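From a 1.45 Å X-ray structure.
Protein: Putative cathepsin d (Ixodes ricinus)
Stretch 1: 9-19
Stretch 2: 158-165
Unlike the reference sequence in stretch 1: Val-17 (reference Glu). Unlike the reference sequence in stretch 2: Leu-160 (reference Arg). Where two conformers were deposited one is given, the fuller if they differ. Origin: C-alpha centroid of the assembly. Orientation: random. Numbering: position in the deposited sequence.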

ATOM      1  N   PRO A   9     -13.081  -3.067   6.213  1.00  8.60           N
ATOM      2  CA  PRO A   9     -13.147  -1.603   6.253  1.00  8.43           C
ATOM      3  C   PRO A   9     -11.865  -0.971   6.728  1.00  8.22           C
ATOM      4  O   PRO A   9     -11.273  -1.449   7.698  1.00  8.95           O
ATOM      5  N   LEU A  10     -11.454   0.112   6.076  1.00  8.15           N
ATOM      6  CA  LEU A  10     -10.236   0.858   6.410  1.00  8.45           C
ATOM      7  C   LEU A  10     -10.512   2.236   7.013  1.00  8.30           C
ATOM      8  O   LEU A  10     -11.499   2.898   6.671  1.00  9.39           O
ATOM      9  N   VAL A  11      -9.607   2.647   7.896  1.00  8.02           N
ATOM     10  CA  VAL A  11      -9.499   4.017   8.373  1.00  8.51           C
ATOM     11  C   VAL A  11      -8.398   4.712   7.575  1.00  8.73           C
ATOM     12  O   VAL A  11      -7.339   4.133   7.301  1.00  8.26           O
ATOM     13  N   ASN A  12      -8.648   5.969   7.223  1.00  8.17           N
ATOM     14  CA  ASN A  12      -7.741   6.845   6.494  1.00  8.50           C
ATOM     15  C   ASN A  12      -7.193   7.883   7.453  1.00  8.88           C
ATOM     16  O   ASN A  12      -7.928   8.712   7.945  1.00  8.42           O
ATOM     17  N   LEU A  13      -5.908   7.793   7.765  1.00  8.87           N
ATOM     18  CA  LEU A  13      -5.222   8.823   8.549  1.00  9.59           C
ATOM     19  C   LEU A  13      -4.486   9.767   7.585  1.00  9.56           C
ATOM     20  O   LEU A  13      -3.492   9.373   6.972  1.00  9.61           O
ATOM     21  N   LEU A  14      -5.019  10.995   7.455  1.00  9.87           N
ATOM     22  CA  LEU A  14      -4.367  12.131   6.793  1.00 10.40           C
ATOM     23  C   LEU A  14      -4.016  11.849   5.329  1.00  9.74           C
ATOM     24  O   LEU A  14      -3.112  12.470   4.801  1.00 11.01           O
ATOM     25  N   ASP A  15      -4.705  10.884   4.694  1.00  9.40           N
ATOM     26  CA  ASP A  15      -4.371  10.459   3.312  1.00  9.25           C
ATOM     27  C   ASP A  15      -2.975   9.836   3.203  1.00  9.22           C
ATOM     28  O   ASP A  15      -2.503   9.592   2.089  1.00  9.33           O
ATOM     29  N   VAL A  16      -2.318   9.524   4.320  1.00  9.57           N
ATOM     30  CA  VAL A  16      -0.951   8.963   4.254  0.50 10.22           C
ATOM     31  C   VAL A  16      -0.882   7.480   4.551  1.00 10.31           C
ATOM     32  O   VAL A  16      -0.046   6.784   3.984  1.00  9.97           O
ATOM     33  N   VAL A  17      -1.733   6.984   5.448  1.00  9.88           N
ATOM     34  CA  VAL A  17      -1.812   5.545   5.704  1.00 10.28           C
ATOM     35  C   VAL A  17      -3.257   5.123   5.904  1.00 10.05           C
ATOM     36  O   VAL A  17      -4.085   5.878   6.438  1.00 10.28           O
ATOM     37  N   TYR A  18      -3.522   3.880   5.524  1.00  9.69           N
ATOM     38  CA  TYR A  18      -4.823   3.240   5.656  1.00  9.54           C
ATOM     39  C   TYR A  18      -4.620   1.948   6.425  1.00 10.22           C
ATOM     40  O   TYR A  18      -3.626   1.252   6.226  1.00 11.26           O
ATOM     41  N   TYR A  19      -5.522   1.655   7.344  1.00  9.38           N
ATOM     42  CA  TYR A  19      -5.385   0.450   8.161  1.00  9.60           C
ATOM     43  C   TYR A  19      -6.725  -0.056   8.608  1.00  9.04           C
ATOM     44  O   TYR A  19      -7.716   0.696   8.667  1.00  9.16           O
ATOM     45  N   VAL A 158      -9.377  -2.913  -4.028  1.00  7.65           N
ATOM     46  CA  VAL A 158      -9.081  -1.882  -3.045  1.00  7.38           C
ATOM     47  C   VAL A 158      -9.651  -0.507  -3.426  1.00  7.20           C
ATOM     48  O   VAL A 158      -9.403   0.010  -4.496  1.00  7.23           O
ATOM     49  N   TYR A 159     -10.480   0.018  -2.531  1.00  7.52           N
ATOM     50  CA  TYR A 159     -10.979   1.375  -2.563  1.00  8.17           C
ATOM     51  C   TYR A 159     -10.278   2.175  -1.473  1.00  7.48           C
ATOM     52  O   TYR A 159     -10.316   1.759  -0.301  1.00  7.34           O
ATOM     53  N   LEU A 160      -9.694   3.326  -1.837  1.00  7.60           N
ATOM     54  CA  LEU A 160      -9.112   4.276  -0.890  1.00  8.05           C
ATOM     55  C   LEU A 160      -9.803   5.614  -1.065  1.00  8.39           C
ATOM     56  O   LEU A 160      -9.809   6.163  -2.146  1.00  8.76           O
ATOM     57  N   ASN A 161     -10.427   6.093   0.008  1.00  8.87           N
ATOM     58  CA  ASN A 161     -11.010   7.415   0.034  1.00  9.32           C
ATOM     59  C   ASN A 161      -9.894   8.432   0.190  1.00  9.36           C
ATOM     60  O   ASN A 161      -9.054   8.309   1.086  1.00  9.92           O
ATOM     61  N   ARG A 162      -9.857   9.408  -0.708  1.00  9.08           N
ATOM     62  CA  ARG A 162      -8.845  10.473  -0.658  1.00  9.21           C
ATOM     63  C   ARG A 162      -9.274  11.750   0.052  1.00  9.45           C
ATOM     64  O   ARG A 162      -8.537  12.750   0.061  1.00  9.66           O
ATOM     65  N   ASP A 163     -10.468  11.704   0.656  1.00 10.38           N
ATOM     66  CA  ASP A 163     -10.955  12.773   1.536  1.00 11.28           C
ATOM     67  C   ASP A 163     -10.928  12.290   2.983  1.00 11.80           C
ATOM     68  O   ASP A 163     -11.812  11.531   3.400  1.00 11.11           O
ATOM     69  N   PRO A 164      -9.890  12.693   3.751  1.00 12.16           N
ATOM     70  CA  PRO A 164      -9.824  12.218   5.150  1.00 12.12           C
ATOM     71  C   PRO A 164     -10.953  12.708   6.052  1.00 12.52           C
ATOM     72  O   PRO A 164     -11.161  12.158   7.128  1.00 12.66           O
ATOM     73  N   SER A 165     -11.706  13.702   5.588  1.00 12.35           N
ATOM     74  CA  SER A 165     -12.853  14.214   6.359  1.00 13.41           C
ATOM     75  C   SER A 165     -14.085  13.354   6.172  1.00 13.66           C
ATOM     76  O   SER A 165     -15.055  13.480   6.896  1.00 13.58           O
TER

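Two oxygens approach unusually closely here: OD2 of Asp-15 lies 2.6 Å from the carbonyl O of Arg-162, and the geometry leaves open whether a proton lies between them. The example illustrates how a hairpin turn can engage a distant loop through a contact in which side chains of each stretch serve main-chain oxygens of the other. Asp-15, whose chi1 of -93° lies between wells, points toward the loop, and its OD1 accepts a 2.9 Å hydrogen bond from ND2 of Asn-12 (chi1 t), which bridges the turn. Arg-162 starts away from the hairpin, but three successive m torsions fold its guanidinium back over CB of Asp-15. There NH1 of Arg-162 donates to O of Asp-15 (2.8 Å) and to OH of Tyr-18 (3.0 Å). OH of Tyr-18 in turn donates to O of Asn-161 (2.7 Å), forming a relay at the ring's edge.

Beside this polar cluster the contact turns apolar. Tyr-18, Leu-10 and Leu-160, all with chi1 m, point inward; CD2 of Leu-160 sits over the Tyr-18 ring face, 4.0 Å from its centroid, and 3.9 Å from CD1 of Leu-10. At the exposed margin, CG of Pro-164 packs 3.5 Å from OD1 of Asp-15. Three waters complete the seam, linking Asn-12 O to Pro-164 O, Asn-12 ND2 to Asp-163 O, and Asp-15 O to Arg-162 NH2.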

ATOM      1  CB  PRO A   9     -14.266  -1.338   7.253  1.00  8.61           C
ATOM      2  CG  PRO A   9     -14.152  -2.476   8.196  1.00  9.15           C
ATOM      3  CD  PRO A   9     -13.788  -3.665   7.375  1.00  8.73           C
ATOM      4  CB  LEU A  10      -9.349   1.045   5.177  1.00  8.62           C
ATOM      5  CG  LEU A  10      -9.030  -0.232   4.410  1.00  8.75           C
ATOM      6  CD1 LEU A  10      -8.290   0.108   3.121  1.00  9.34           C
ATOM      7  CD2 LEU A  10      -8.207  -1.182   5.275  1.00  9.08           C
ATOM      8  CB  VAL A  11      -9.190   4.028   9.892  1.00  9.00           C
ATOM      9  CG1 VAL A  11      -8.725   5.400  10.371  1.00  9.12           C
ATOM     10  CG2 VAL A  11     -10.408   3.565  10.660  1.00  9.35           C
ATOM     11  CB  ASN A  12      -8.526   7.529   5.375  1.00  8.50           C
ATOM     12  CG  ASN A  12      -7.751   8.636   4.680  1.00  8.78           C
ATOM     13  OD1 ASN A  12      -6.597   8.902   4.984  1.00  9.86           O
ATOM     14  ND2 ASN A  12      -8.394   9.269   3.728  1.00  9.33           N
ATOM     15  CB  LEU A  13      -4.247   8.175   9.522  1.00 10.27           C
ATOM     16  CG  LEU A  13      -3.440   9.208  10.316  1.00 10.88           C
ATOM     17  CD1 LEU A  13      -4.311   9.948  11.317  1.00 11.21           C
ATOM     18  CD2 LEU A  13      -2.288   8.496  11.001  1.00 11.72           C
ATOM     19  CB  LEU A  14      -3.115  12.561   7.577  1.00 11.05           C
ATOM     20  CG  LEU A  14      -3.352  13.064   9.015  1.00 12.23           C
ATOM     21  CD1 LEU A  14      -2.019  13.176   9.725  1.00 12.47           C
ATOM     22  CD2 LEU A  14      -4.067  14.384   9.074  1.00 13.14           C
ATOM     23  CB  ASP A  15      -4.509  11.643   2.292  1.00  9.38           C
ATOM     24  CG  ASP A  15      -5.851  11.730   1.625  1.00 10.08           C
ATOM     25  OD1 ASP A  15      -6.765  10.949   1.933  1.00 10.41           O
ATOM     26  OD2 ASP A  15      -5.991  12.607   0.711  1.00 10.41           O
ATOM     27  CB  VAL A  16       0.087   9.718   5.102  0.50 11.05           C
ATOM     28  CG1 VAL A  16       0.194  11.135   4.619  0.50 11.33           C
ATOM     29  CG2 VAL A  16      -0.208   9.695   6.580  0.50 11.32           C
ATOM     30  CB  VAL A  17      -0.961   5.115   6.924  1.00 10.96           C
ATOM     31  CG1 VAL A  17       0.537   5.314   6.695  1.00 11.78           C
ATOM     32  CG2 VAL A  17      -1.356   5.869   8.164  1.00 11.09           C
ATOM     33  CB  TYR A  18      -5.426   2.981   4.271  1.00  9.17           C
ATOM     34  CG  TYR A  18      -5.690   4.230   3.466  1.00  8.77           C
ATOM     35  CD1 TYR A  18      -4.653   4.890   2.804  1.00  8.79           C
ATOM     36  CD2 TYR A  18      -6.981   4.728   3.339  1.00  8.88           C
ATOM     37  CE1 TYR A  18      -4.916   6.049   2.076  1.00  8.68           C
ATOM     38  CE2 TYR A  18      -7.235   5.877   2.599  1.00  8.97           C
ATOM     39  CZ  TYR A  18      -6.200   6.511   1.975  1.00  9.21           C
ATOM     40  OH  TYR A  18      -6.438   7.651   1.242  1.00  8.95           O
ATOM     41  CB  TYR A  19      -4.481   0.719   9.366  1.00 10.34           C
ATOM     42  CG  TYR A  19      -4.822   1.980  10.103  1.00 11.60           C
ATOM     43  CD1 TYR A  19      -4.307   3.200   9.659  1.00 13.23           C
ATOM     44  CD2 TYR A  19      -5.621   1.977  11.256  1.00 12.15           C
ATOM     45  CE1 TYR A  19      -4.593   4.379  10.296  1.00 14.39           C
ATOM     46  CE2 TYR A  19      -5.900   3.178  11.917  1.00 13.46           C
ATOM     47  CZ  TYR A  19      -5.386   4.362  11.413  1.00 14.13           C
ATOM     48  OH  TYR A  19      -5.588   5.597  11.992  1.00 16.14           O
ATOM     49  CB  VAL A 158      -7.555  -1.757  -2.814  1.00  7.30           C
ATOM     50  CG1 VAL A 158      -7.287  -0.682  -1.768  1.00  7.52           C
ATOM     51  CG2 VAL A 158      -6.925  -3.102  -2.431  1.00  7.70           C
ATOM     52  CB  TYR A 159     -12.505   1.366  -2.314  1.00  8.96           C
ATOM     53  CG  TYR A 159     -13.069   2.719  -1.970  1.00  9.98           C
ATOM     54  CD1 TYR A 159     -12.954   3.784  -2.852  1.00 10.56           C
ATOM     55  CD2 TYR A 159     -13.672   2.951  -0.735  1.00 10.05           C
ATOM     56  CE1 TYR A 159     -13.408   5.047  -2.523  1.00 11.40           C
ATOM     57  CE2 TYR A 159     -14.173   4.203  -0.407  1.00 11.54           C
ATOM     58  CZ  TYR A 159     -14.040   5.245  -1.304  1.00 11.68           C
ATOM     59  OH  TYR A 159     -14.502   6.506  -0.966  1.00 13.20           O
ATOM     60  CB  LEU A 160      -7.615   4.425  -1.104  1.00  8.36           C
ATOM     61  CG  LEU A 160      -6.788   3.136  -1.066  1.00  8.79           C
ATOM     62  CD1 LEU A 160      -5.321   3.443  -1.338  1.00  9.14           C
ATOM     63  CD2 LEU A 160      -6.917   2.375   0.248  1.00  8.65           C
ATOM     64  CB  ASN A 161     -11.988   7.510   1.186  1.00  9.78           C
ATOM     65  CG  ASN A 161     -12.945   8.687   1.046  1.00 11.00           C
ATOM     66  OD1 ASN A 161     -12.650   9.710   0.394  1.00 11.25           O
ATOM     67  ND2 ASN A 161     -14.101   8.561   1.688  1.00 11.41           N
ATOM     68  CB  ARG A 162      -8.291  10.732  -2.054  1.00  8.92           C
ATOM     69  CG  ARG A 162      -7.643   9.497  -2.677  1.00  9.01           C
ATOM     70  CD  ARG A 162      -6.416   9.021  -1.917  1.00  8.75           C
ATOM     71  NE  ARG A 162      -5.305   9.972  -1.959  1.00  8.89           N
ATOM     72  CZ  ARG A 162      -4.239   9.927  -1.156  1.00  9.09           C
ATOM     73  NH1 ARG A 162      -4.171   9.057  -0.151  1.00  9.52           N
ATOM     74  NH2 ARG A 162      -3.258  10.823  -1.323  1.00  9.78           N
ATOM     75  CB  ASP A 163     -12.353  13.207   1.150  1.00 12.18           C
ATOM     76  CG  ASP A 163     -12.873  14.326   2.007  1.00 13.35           C
ATOM     77  OD1 ASP A 163     -12.136  14.799   2.901  1.00 14.49           O
ATOM     78  OD2 ASP A 163     -14.026  14.731   1.713  1.00 15.24           O
ATOM     79  CB  PRO A 164      -8.481  12.749   5.647  1.00 13.24           C
ATOM     80  CG  PRO A 164      -7.728  13.122   4.435  1.00 13.54           C
ATOM     81  CD  PRO A 164      -8.733  13.526   3.410  1.00 12.92           C
ATOM     82  CB  SER A 165     -13.152  15.667   5.966  1.00 13.68           C
ATOM     83  OG  SER A 165     -13.872  15.753   4.758  1.00 16.30           O
TER
HETATM   84  O   HOH W   1      -9.494  10.826   8.759  1.00  9.69           O
HETATM   85  O   HOH W   2     -11.574   8.993   4.485  1.00 12.96           O
HETATM   86  O   HOH W   3      -0.802  10.197   0.053  1.00 11.25           O